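Local atomic coordinates of salicylic acid-binding protein 2 (Nicotiana tabacum, PDB entry 1Y7I), a protein that hydrolyses methyl salicylate to salicylic acid as part of the signalling that activates systemic acquired resistance in plants. Residues F7-G12 against I76-S81; G83-G88 against F107-V112; A100-A105 against V203-T208; V118-N123 against L181-L186. One frame throughout, in Å; residues are numbered along the deposited sequence.

Overall arrangement
The four contacts belong to one alpha/beta hydrolase fold. Contacts 1 and 3 lie in the central parallel sheet, their centres about 10 Å apart, on the neighbouring strands 75-80 and 98-104. Contact 2 sets the start of helix 83-93, which directly follows strand 75-80, against the loop leaving strand 98-104. Along the chain contact 1 closes before the others open, and the segments of contacts 2 and 3 alternate. Contact 4, its centre about 11 Å from that of contact 2, lies in the long excursion between strands 98-104 and 202-207, nested inside the loop closed by contact 3. Sheet ends and excursion converge on the bound salicylate: contacts 1 and 2 both touch it, while Tyr122 and Leu181 of contact 4 add further walls.

Contact 1 (F7-G12 against I76-S81); sequences FVLVHG and ILVGHS. With SAL (2-hydroxybenzoic acid), chain E.
Ile76 lies alongside Phe7, its CD1 3.8 Å from Phe7 CE1, while its carbonyl O takes the amide of Val8 in a nearly straight bond (Val8 N to Ile76 O, 171° at the hydrogen). Leu77 points to the other face, where CD2 packs on Val8 CB at 3.7 Å. Val78 bonds through both backbone groups, its N to Val8 O and its O to Val10 N, and on the Phe7 face its CB meets Leu9 CD2 at 3.8 Å. Gly79 pairs with Val10. His80 supplies the last rung, its N 2.9 Å from Val10 O. The imidazole is fixed at two nitrogens: ND1 shares a water with Gly12 N, that water lying in the ring plane, and NE2 bonds His238 O. Ser81 then leaves the strand with phi 44°, the strained backbone of a nucleophile elbow. Its OG, set between the backbone N and the carbonyl carbon (chi1 51°), sits 3.6 Å above the His80 ring plane and bonds back to His80 O from above the carbonyl plane, not along a lone pair; Gly12 CA lies 3.2 Å from the same OG. The catalytic Ser81 OG stands about equally near both salicylate carboxylate oxygens, 2.9 Å from O1' and 3.0 Å from O2', while His238 NE2 and Ala13 N hydrogen-bond the ligand. Such a placement is consistent with a product complex, the carboxylate standing where the ester carbonyl would be attacked.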
# COMPACT_ATOMS: atom_id res chain seq x y z
N PHE B 7 19.19 -5.32 5.39
CA PHE B 7 18.24 -6.30 4.87
C PHE B 7 17.47 -5.75 3.66
O PHE B 7 16.84 -4.71 3.75
CB PHE B 7 17.24 -6.68 5.97
CG PHE B 7 17.81 -7.58 7.04
CD1 PHE B 7 17.90 -8.96 6.82
CD2 PHE B 7 18.26 -7.06 8.25
CE1 PHE B 7 18.42 -9.80 7.81
CE2 PHE B 7 18.78 -7.90 9.25
CZ PHE B 7 18.86 -9.27 9.03
N VAL B 8 17.55 -6.45 2.52
CA VAL B 8 16.80 -6.06 1.32
C VAL B 8 15.65 -7.08 1.25
O VAL B 8 15.88 -8.28 1.01
CB VAL B 8 17.67 -6.15 0.01
CG1 VAL B 8 16.81 -5.74 -1.23
CG2 VAL B 8 18.88 -5.19 0.10
N LEU B 9 14.43 -6.60 1.49
CA LEU B 9 13.23 -7.44 1.50
C LEU B 9 12.56 -7.40 0.13
O LEU B 9 12.24 -6.32 -0.39
CB LEU B 9 12.27 -6.94 2.59
CG LEU B 9 12.90 -6.71 3.98
CD1 LEU B 9 11.85 -6.26 4.99
CD2 LEU B 9 13.55 -8.01 4.47
N VAL B 10 12.33 -8.58 -0.44
CA VAL B 10 11.72 -8.68 -1.77
C VAL B 10 10.39 -9.41 -1.72
O VAL B 10 10.33 -10.61 -1.49
CB VAL B 10 12.69 -9.40 -2.73
CG1 VAL B 10 12.15 -9.38 -4.15
CG2 VAL B 10 14.05 -8.71 -2.65
N HIS B 11 9.31 -8.66 -1.93
CA HIS B 11 7.95 -9.18 -1.88
C HIS B 11 7.67 -10.22 -2.93
O HIS B 11 8.42 -10.39 -3.89
CB HIS B 11 6.97 -8.02 -2.03
CG HIS B 11 7.04 -7.35 -3.37
ND1 HIS B 11 6.49 -7.92 -4.51
CD2 HIS B 11 7.63 -6.21 -3.78
CE1 HIS B 11 6.75 -7.15 -5.55
NE2 HIS B 11 7.44 -6.10 -5.13
N GLY B 12 6.55 -10.92 -2.75
CA GLY B 12 6.13 -11.95 -3.69
C GLY B 12 5.22 -11.38 -4.75
O GLY B 12 5.12 -10.16 -4.90
N ILE B 76 21.86 -8.66 2.93
CA ILE B 76 21.24 -9.95 3.15
C ILE B 76 19.93 -9.82 2.40
O ILE B 76 19.14 -8.91 2.66
CB ILE B 76 20.92 -10.21 4.62
CG1 ILE B 76 22.21 -10.44 5.41
CG2 ILE B 76 20.00 -11.44 4.73
CD1 ILE B 76 21.97 -10.64 6.89
N LEU B 77 19.71 -10.73 1.46
CA LEU B 77 18.49 -10.72 0.67
C LEU B 77 17.47 -11.66 1.30
O LEU B 77 17.81 -12.75 1.77
CB LEU B 77 18.78 -11.19 -0.77
CG LEU B 77 19.63 -10.28 -1.67
CD1 LEU B 77 19.97 -10.99 -2.98
CD2 LEU B 77 18.86 -9.01 -1.95
N VAL B 78 16.21 -11.22 1.31
CA VAL B 78 15.12 -12.02 1.84
C VAL B 78 14.03 -11.97 0.79
O VAL B 78 13.48 -10.91 0.51
CB VAL B 78 14.54 -11.44 3.15
CG1 VAL B 78 13.50 -12.39 3.71
CG2 VAL B 78 15.67 -11.21 4.16
N GLY B 79 13.73 -13.12 0.21
CA GLY B 79 12.73 -13.17 -0.83
C GLY B 79 11.52 -14.00 -0.44
O GLY B 79 11.65 -15.17 -0.06
N HIS B 80 10.35 -13.38 -0.51
CA HIS B 80 9.11 -14.05 -0.19
C HIS B 80 8.48 -14.64 -1.45
O HIS B 80 8.32 -13.94 -2.45
CB HIS B 80 8.12 -13.08 0.44
CG HIS B 80 6.83 -13.71 0.83
ND1 HIS B 80 5.61 -13.09 0.64
CD2 HIS B 80 6.55 -14.91 1.40
CE1 HIS B 80 4.64 -13.88 1.07
NE2 HIS B 80 5.19 -15.00 1.53
N SER B 81 8.11 -15.92 -1.39
CA SER B 81 7.48 -16.61 -2.51
C SER B 81 8.13 -16.34 -3.87
O SER B 81 9.26 -16.76 -4.09
CB SER B 81 5.99 -16.28 -2.56
OG SER B 81 5.77 -14.88 -2.50
C1' SAL E . 3.29 -15.75 -4.38
O1' SAL E . 2.95 -15.33 -3.18
O2' SAL E . 4.13 -15.14 -5.04
C1 SAL E . 2.61 -16.97 -4.87
C2 SAL E . 2.93 -17.49 -6.17
C3 SAL E . 2.28 -18.66 -6.63
C4 SAL E . 1.33 -19.31 -5.82
C5 SAL E . 1.01 -18.81 -4.54
C6 SAL E . 1.64 -17.66 -4.07
O2 SAL E . 3.83 -16.91 -7.01
O HOH W 1 4.85 -10.48 -0.53

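Contact 2 (G83-G88 against F107-V112); sequences GGMNLG and FMPDSV. With SAL (2-hydroxybenzoic acid), chain E.
Met85 and Pro109 cross at a slant, with the selenium of the selenomethionine lying against the proline ring. In Met85, CG stands anti to the carbonyl carbon (chi1 -64°) and the bend at chi2 sets SE beside Pro109; the bend at chi3 then directs only CE. The modelled separation of SE from Pro109 CG, 3.2 Å, is shorter than normal packing, and the exact value is doubtful. Behind the selenium, Met85 CG rests 4.2 Å from Phe107 CB. The other half of the contact is made by backbone: Gly84 has no side chain, and the carbonyl of Phe107 approaches directly, Phe107 O lying 3.4 Å from Gly84 CA. The angle of 131° at the hydrogen marks this as a bent CA-H...O contact. Pro109 CD lies 3.7 Å from Gly84 O, which is already used within the helix by Gly88 N. Phe107 turns its ring away from the helix and presents an edge to salicylate. Ligand C2 lies near the ring plane, 3.6 Å from Phe107 CE1. Tyr122 meets the same phenylalanine edge-to-face. The Phe107 amide is bonded to Ser81, tying this loop to the nucleophile. Small residues packed closely round the start of the helix after a GxSxG serine are characteristic of the nucleophile elbow of alpha/beta hydrolases, and here the loop that packs against the elbow helix contributes Phe107 to the wall of the salicylate pocket.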
# COMPACT_ATOMS: atom_id res chain seq x y z
N GLY B 83 9.45 -13.89 -4.86
CA GLY B 83 10.64 -13.10 -4.61
C GLY B 83 11.91 -13.91 -4.66
O GLY B 83 13.00 -13.37 -4.85
N GLY B 84 11.79 -15.22 -4.46
CA GLY B 84 12.97 -16.07 -4.52
C GLY B 84 13.52 -16.11 -5.93
O GLY B 84 14.73 -16.28 -6.14
N MSE B 85 12.65 -15.95 -6.92
CA MSE B 85 13.10 -15.97 -8.31
C MSE B 85 13.89 -14.69 -8.58
O MSE B 85 14.91 -14.71 -9.26
CB MSE B 85 11.91 -16.07 -9.26
CG MSE B 85 11.13 -17.35 -9.11
SE MSE B 85 12.25 -18.90 -9.40
CE MSE B 85 12.70 -18.57 -11.25
N ASN B 86 13.40 -13.59 -8.04
CA ASN B 86 14.06 -12.30 -8.19
C ASN B 86 15.44 -12.37 -7.54
O ASN B 86 16.42 -11.86 -8.07
CB ASN B 86 13.22 -11.21 -7.54
CG ASN B 86 11.84 -11.09 -8.17
OD1 ASN B 86 10.82 -11.43 -7.54
ND2 ASN B 86 11.79 -10.61 -9.42
N LEU B 87 15.49 -13.03 -6.38
CA LEU B 87 16.75 -13.18 -5.66
C LEU B 87 17.79 -13.91 -6.50
O LEU B 87 18.96 -13.52 -6.55
CB LEU B 87 16.51 -13.92 -4.34
CG LEU B 87 16.50 -13.06 -3.07
CD1 LEU B 87 15.43 -11.99 -3.14
CD2 LEU B 87 16.30 -13.96 -1.87
N GLY B 88 17.37 -14.98 -7.18
CA GLY B 88 18.28 -15.74 -8.01
C GLY B 88 19.05 -14.84 -8.96
O GLY B 88 20.27 -14.91 -9.06
N PHE B 107 9.91 -19.66 -3.99
CA PHE B 107 10.28 -20.54 -5.05
C PHE B 107 11.77 -20.31 -5.13
O PHE B 107 12.23 -19.21 -5.44
CB PHE B 107 9.59 -20.17 -6.35
CG PHE B 107 8.12 -20.44 -6.34
CD1 PHE B 107 7.21 -19.39 -6.40
CD2 PHE B 107 7.64 -21.74 -6.27
CE1 PHE B 107 5.84 -19.64 -6.39
CE2 PHE B 107 6.27 -21.99 -6.26
CZ PHE B 107 5.37 -20.94 -6.32
N MSE B 108 12.51 -21.34 -4.79
CA MSE B 108 13.95 -21.26 -4.79
C MSE B 108 14.50 -22.02 -5.98
O MSE B 108 14.45 -23.25 -6.03
CB MSE B 108 14.50 -21.84 -3.50
CG MSE B 108 16.00 -21.93 -3.44
SE MSE B 108 16.47 -22.66 -1.76
CE MSE B 108 15.58 -24.36 -1.93
N PRO B 109 15.05 -21.29 -6.96
CA PRO B 109 15.63 -21.84 -8.18
C PRO B 109 16.86 -22.67 -7.87
O PRO B 109 17.29 -22.76 -6.72
CB PRO B 109 16.02 -20.60 -8.99
CG PRO B 109 15.25 -19.48 -8.37
CD PRO B 109 15.21 -19.83 -6.91
N ASP B 110 17.42 -23.29 -8.91
CA ASP B 110 18.64 -24.06 -8.78
C ASP B 110 19.53 -23.82 -10.00
O ASP B 110 19.07 -23.30 -11.02
CB ASP B 110 18.37 -25.57 -8.61
CG ASP B 110 17.81 -26.23 -9.86
OD1 ASP B 110 18.21 -25.87 -10.98
OD2 ASP B 110 16.98 -27.15 -9.71
N SER B 111 20.80 -24.19 -9.87
CA SER B 111 21.76 -24.02 -10.95
C SER B 111 22.06 -25.35 -11.62
O SER B 111 23.21 -25.70 -11.86
CB SER B 111 23.06 -23.40 -10.40
OG SER B 111 23.53 -24.10 -9.26
N VAL B 112 21.00 -26.10 -11.93
CA VAL B 112 21.13 -27.39 -12.58
C VAL B 112 20.18 -27.50 -13.77
O VAL B 112 20.61 -27.77 -14.89
CB VAL B 112 20.82 -28.53 -11.60
CG1 VAL B 112 21.05 -29.88 -12.26
CG2 VAL B 112 21.69 -28.39 -10.36
C1' SAL E . 3.29 -15.75 -4.38
O1' SAL E . 2.95 -15.33 -3.18
O2' SAL E . 4.13 -15.14 -5.04
C1 SAL E . 2.61 -16.97 -4.87
C2 SAL E . 2.93 -17.49 -6.17
C3 SAL E . 2.28 -18.66 -6.63
C4 SAL E . 1.33 -19.31 -5.82
C5 SAL E . 1.01 -18.81 -4.54
C6 SAL E . 1.64 -17.66 -4.07
O2 SAL E . 3.83 -16.91 -7.01

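Contact 3 (A100-A105 against V203-T208); sequences AAVFLA and VYIVCT
Leu104 and Ile205 meet where the packing is closest: Leu104 CD2 is 3.5 Å from Ile205 CG2, tighter than usual van der Waals contact. Leu104 CD2 also lies 3.5 Å from Cys207 SG. The chi1 of Leu104, -131°, falls outside the staggered positions, consistent with a side chain squeezed into its place. On the same face Val102 CG1 meets Ile205 CD1 at 3.5 Å, but packing slackens one pair earlier, with Val102 CG2 4.3 Å from Val203 CB. On the face of Phe103 and Tyr204, the Tyr204 ring lies over the strand, its plane 3.6 Å from Phe103 O, which is over the ring centre, and Phe103 CB touches the ring at CD2; the phenol OH bonds Ala106 O. Four backbone bonds, starting with Val203 N to Ala101 O (2.9 Å), join the parallel strands, their axes 19° apart. The last, Ala105 N to Ile205 O, stretches to 3.1 Å as Ala105 turns into a left-handed conformation, and beyond it the chains diverge toward the partly exposed Thr208. Helix 245-262 covers the Val102 and Ile205 face, helix 215-224 reaches Tyr204, and strands 75-80 and 229-233 flank the pair, while Ala105 touches the catalytic Asp210.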
# COMPACT_ATOMS: atom_id res chain seq x y z
N ALA B 100 24.13 -13.52 2.38
CA ALA B 100 23.32 -14.73 2.28
C ALA B 100 21.98 -14.41 1.66
O ALA B 100 21.53 -13.25 1.66
CB ALA B 100 23.13 -15.37 3.65
N ALA B 101 21.33 -15.43 1.12
CA ALA B 101 20.03 -15.28 0.50
C ALA B 101 19.03 -16.08 1.34
O ALA B 101 19.23 -17.27 1.59
CB ALA B 101 20.07 -15.80 -0.93
N VAL B 102 17.98 -15.42 1.79
CA VAL B 102 16.95 -16.07 2.60
C VAL B 102 15.66 -16.23 1.81
O VAL B 102 15.07 -15.25 1.35
CB VAL B 102 16.65 -15.24 3.88
CG1 VAL B 102 15.66 -15.98 4.77
CG2 VAL B 102 17.95 -14.97 4.64
N PHE B 103 15.22 -17.48 1.67
CA PHE B 103 13.99 -17.78 0.94
C PHE B 103 12.84 -18.07 1.88
O PHE B 103 12.80 -19.13 2.50
CB PHE B 103 14.21 -18.97 -0.00
CG PHE B 103 15.28 -18.73 -1.03
CD1 PHE B 103 16.63 -18.84 -0.69
CD2 PHE B 103 14.93 -18.33 -2.32
CE1 PHE B 103 17.62 -18.57 -1.63
CE2 PHE B 103 15.91 -18.06 -3.26
CZ PHE B 103 17.26 -18.18 -2.92
N LEU B 104 11.91 -17.13 1.98
CA LEU B 104 10.75 -17.28 2.86
C LEU B 104 9.59 -17.88 2.07
O LEU B 104 9.03 -17.21 1.21
CB LEU B 104 10.29 -15.92 3.38
CG LEU B 104 10.02 -15.72 4.88
CD1 LEU B 104 9.21 -14.45 4.99
CD2 LEU B 104 9.29 -16.89 5.51
N ALA B 105 9.23 -19.12 2.38
CA ALA B 105 8.14 -19.80 1.69
C ALA B 105 8.21 -19.36 0.23
O ALA B 105 7.22 -18.92 -0.34
CB ALA B 105 6.81 -19.38 2.29
N VAL B 203 19.45 -19.84 2.82
CA VAL B 203 18.70 -20.18 4.02
C VAL B 203 17.22 -20.19 3.65
O VAL B 203 16.71 -19.22 3.09
CB VAL B 203 18.94 -19.15 5.14
CG1 VAL B 203 18.19 -19.57 6.39
CG2 VAL B 203 20.43 -19.01 5.42
N TYR B 204 16.53 -21.28 3.96
CA TYR B 204 15.11 -21.38 3.64
C TYR B 204 14.27 -21.33 4.92
O TYR B 204 14.55 -22.05 5.87
CB TYR B 204 14.81 -22.69 2.92
CG TYR B 204 13.49 -22.68 2.18
CD1 TYR B 204 12.27 -22.83 2.86
CD2 TYR B 204 13.46 -22.49 0.80
CE1 TYR B 204 11.06 -22.78 2.17
CE2 TYR B 204 12.26 -22.45 0.10
CZ TYR B 204 11.07 -22.59 0.79
OH TYR B 204 9.90 -22.57 0.07
N ILE B 205 13.25 -20.48 4.93
CA ILE B 205 12.37 -20.36 6.09
C ILE B 205 11.01 -20.95 5.75
O ILE B 205 10.23 -20.36 5.00
CB ILE B 205 12.20 -18.89 6.53
CG1 ILE B 205 13.57 -18.31 6.92
CG2 ILE B 205 11.22 -18.81 7.70
CD1 ILE B 205 13.54 -16.88 7.43
N VAL B 206 10.74 -22.13 6.30
CA VAL B 206 9.49 -22.83 6.05
C VAL B 206 8.32 -22.29 6.86
O VAL B 206 8.42 -22.11 8.07
CB VAL B 206 9.63 -24.35 6.36
CG1 VAL B 206 8.28 -25.05 6.23
CG2 VAL B 206 10.64 -24.98 5.43
N CYS B 207 7.22 -22.00 6.17
CA CYS B 207 6.02 -21.52 6.84
C CYS B 207 5.10 -22.73 6.82
O CYS B 207 4.48 -23.04 5.79
CB CYS B 207 5.43 -20.32 6.09
SG CYS B 207 6.52 -18.85 6.16
N THR B 208 5.04 -23.43 7.95
CA THR B 208 4.28 -24.67 8.11
C THR B 208 2.82 -24.70 7.67
O THR B 208 2.38 -25.67 7.07
CB THR B 208 4.31 -25.18 9.57
OG1 THR B 208 3.57 -24.29 10.41
CG2 THR B 208 5.74 -25.27 10.08

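Contact 4 (V118-N123 against L181-L186); sequences VLEQYN and LFMEDL
Leu119 and Met183 are brought together by their torsions: Leu119 sets CG anti to its carbonyl carbon (chi1 -66°), sending the isobutyl group across to the second segment, while in the selenomethionine Met183 the bend at chi2 (-61°) sets SE beside the base of the leucine, Met183 SE being 3.7 Å from Leu119 CB. The further turn at chi3 (-100°) moves only the terminal methyl, sending CE toward Glu120 OE2. Further out, Leu119 CD1 touches two groups, the backbone carbonyl Leu181 O at 3.8 Å and the methyl Leu186 CD1 at 3.9 Å, the side chains of Leu119 and Leu186 meeting at a slant. The other branch of Leu119 approaches Leu181 more loosely, CD2 to CD2 at 4.4 Å. Both segments belong to the excursion between strands 98-104 and 202-207, the place where alpha/beta hydrolases commonly carry the cap over the active site, and the contact joins helix 117-124 to the start of helix 183-187 within it. Phe182 occupies the N-cap position of the latter, with a left-handed backbone that turns the chain from Leu181 into the helix. At the partly exposed margin Glu120 slants past Met183, its OE2 3.6 Å from Met183 CE, a polar atom beside a methyl; the other carboxylate oxygen, OE1, is bonded to Ser116 OG. Leu119 also packs on Phe107. Tyr122 and Leu181 touch the bound salicylate, the phenol OH of Tyr122 bonding Gly212 O and Leu181 resting on Met149 of strand 147-150.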
# COMPACT_ATOMS: atom_id res chain seq x y z
N VAL B 118 11.79 -24.99 -10.80
CA VAL B 118 11.04 -24.91 -9.54
C VAL B 118 9.57 -24.56 -9.73
O VAL B 118 8.70 -25.11 -9.05
CB VAL B 118 11.68 -23.89 -8.58
CG1 VAL B 118 10.99 -23.96 -7.23
CG2 VAL B 118 13.15 -24.19 -8.43
N LEU B 119 9.29 -23.63 -10.64
CA LEU B 119 7.92 -23.23 -10.92
C LEU B 119 7.18 -24.34 -11.65
O LEU B 119 5.97 -24.52 -11.48
CB LEU B 119 7.90 -21.96 -11.78
CG LEU B 119 8.46 -20.72 -11.08
CD1 LEU B 119 8.62 -19.58 -12.08
CD2 LEU B 119 7.53 -20.34 -9.95
N GLU B 120 7.92 -25.09 -12.46
CA GLU B 120 7.34 -26.19 -13.22
C GLU B 120 6.88 -27.28 -12.26
O GLU B 120 5.74 -27.76 -12.34
CB GLU B 120 8.39 -26.76 -14.18
CG GLU B 120 7.83 -27.24 -15.50
CD GLU B 120 8.04 -26.23 -16.61
OE1 GLU B 120 9.21 -25.96 -16.95
OE2 GLU B 120 7.03 -25.71 -17.13
N GLN B 121 7.77 -27.67 -11.36
CA GLN B 121 7.47 -28.70 -10.38
C GLN B 121 6.25 -28.32 -9.54
O GLN B 121 5.40 -29.16 -9.24
CB GLN B 121 8.68 -28.92 -9.47
CG GLN B 121 9.96 -29.28 -10.22
CD GLN B 121 9.88 -30.64 -10.89
OE1 GLN B 121 10.13 -30.78 -12.09
NE2 GLN B 121 9.54 -31.67 -10.12
N TYR B 122 6.16 -27.04 -9.18
CA TYR B 122 5.04 -26.55 -8.39
C TYR B 122 3.72 -26.81 -9.10
O TYR B 122 2.77 -27.33 -8.50
CB TYR B 122 5.20 -25.04 -8.14
CG TYR B 122 4.01 -24.40 -7.46
CD1 TYR B 122 3.74 -24.64 -6.11
CD2 TYR B 122 3.14 -23.58 -8.17
CE1 TYR B 122 2.62 -24.08 -5.50
CE2 TYR B 122 2.02 -23.02 -7.57
CZ TYR B 122 1.76 -23.27 -6.24
OH TYR B 122 0.65 -22.71 -5.65
N ASN B 123 3.66 -26.44 -10.37
CA ASN B 123 2.47 -26.62 -11.20
C ASN B 123 2.08 -28.09 -11.30
O ASN B 123 0.91 -28.45 -11.16
CB ASN B 123 2.73 -26.07 -12.60
CG ASN B 123 1.52 -26.19 -13.51
OD1 ASN B 123 1.64 -26.07 -14.73
ND2 ASN B 123 0.35 -26.42 -12.92
N LEU B 181 4.46 -15.08 -13.81
CA LEU B 181 5.47 -16.08 -13.48
C LEU B 181 6.57 -16.07 -14.54
O LEU B 181 7.62 -16.67 -14.35
CB LEU B 181 4.84 -17.47 -13.39
CG LEU B 181 3.84 -17.66 -12.25
CD1 LEU B 181 3.40 -19.11 -12.19
CD2 LEU B 181 4.50 -17.25 -10.92
N PHE B 182 6.31 -15.39 -15.66
CA PHE B 182 7.30 -15.30 -16.73
C PHE B 182 7.82 -16.67 -17.17
O PHE B 182 9.02 -16.84 -17.40
CB PHE B 182 8.46 -14.44 -16.25
CG PHE B 182 8.04 -13.07 -15.81
CD1 PHE B 182 7.70 -12.10 -16.76
CD2 PHE B 182 7.92 -12.76 -14.46
CE1 PHE B 182 7.24 -10.85 -16.36
CE2 PHE B 182 7.46 -11.51 -14.06
CZ PHE B 182 7.12 -10.55 -15.01
N MSE B 183 6.91 -17.63 -17.29
CA MSE B 183 7.27 -18.98 -17.70
C MSE B 183 7.98 -19.03 -19.05
O MSE B 183 9.00 -19.70 -19.19
CB MSE B 183 6.03 -19.87 -17.75
CG MSE B 183 5.38 -20.09 -16.38
SE MSE B 183 6.59 -20.96 -15.14
CE MSE B 183 5.92 -22.78 -15.27
N GLU B 184 7.44 -18.33 -20.04
CA GLU B 184 8.05 -18.33 -21.36
C GLU B 184 9.53 -17.98 -21.31
O GLU B 184 10.36 -18.63 -21.94
CB GLU B 184 7.31 -17.36 -22.29
CG GLU B 184 5.82 -17.63 -22.43
CD GLU B 184 5.01 -17.08 -21.27
OE1 GLU B 184 3.79 -17.34 -21.21
OE2 GLU B 184 5.60 -16.37 -20.42
N ASP B 185 9.86 -16.95 -20.53
CA ASP B 185 11.24 -16.52 -20.41
C ASP B 185 12.13 -17.50 -19.64
O ASP B 185 13.23 -17.84 -20.09
CB ASP B 185 11.28 -15.15 -19.75
CG ASP B 185 12.66 -14.78 -19.25
OD1 ASP B 185 13.63 -14.98 -20.00
OD2 ASP B 185 12.76 -14.30 -18.10
N LEU B 186 11.64 -17.96 -18.50
CA LEU B 186 12.40 -18.88 -17.66
C LEU B 186 12.47 -20.32 -18.18
O LEU B 186 13.46 -21.01 -17.98
CB LEU B 186 11.83 -18.87 -16.24
CG LEU B 186 11.90 -17.52 -15.52
CD1 LEU B 186 10.97 -17.53 -14.34
CD2 LEU B 186 13.33 -17.22 -15.10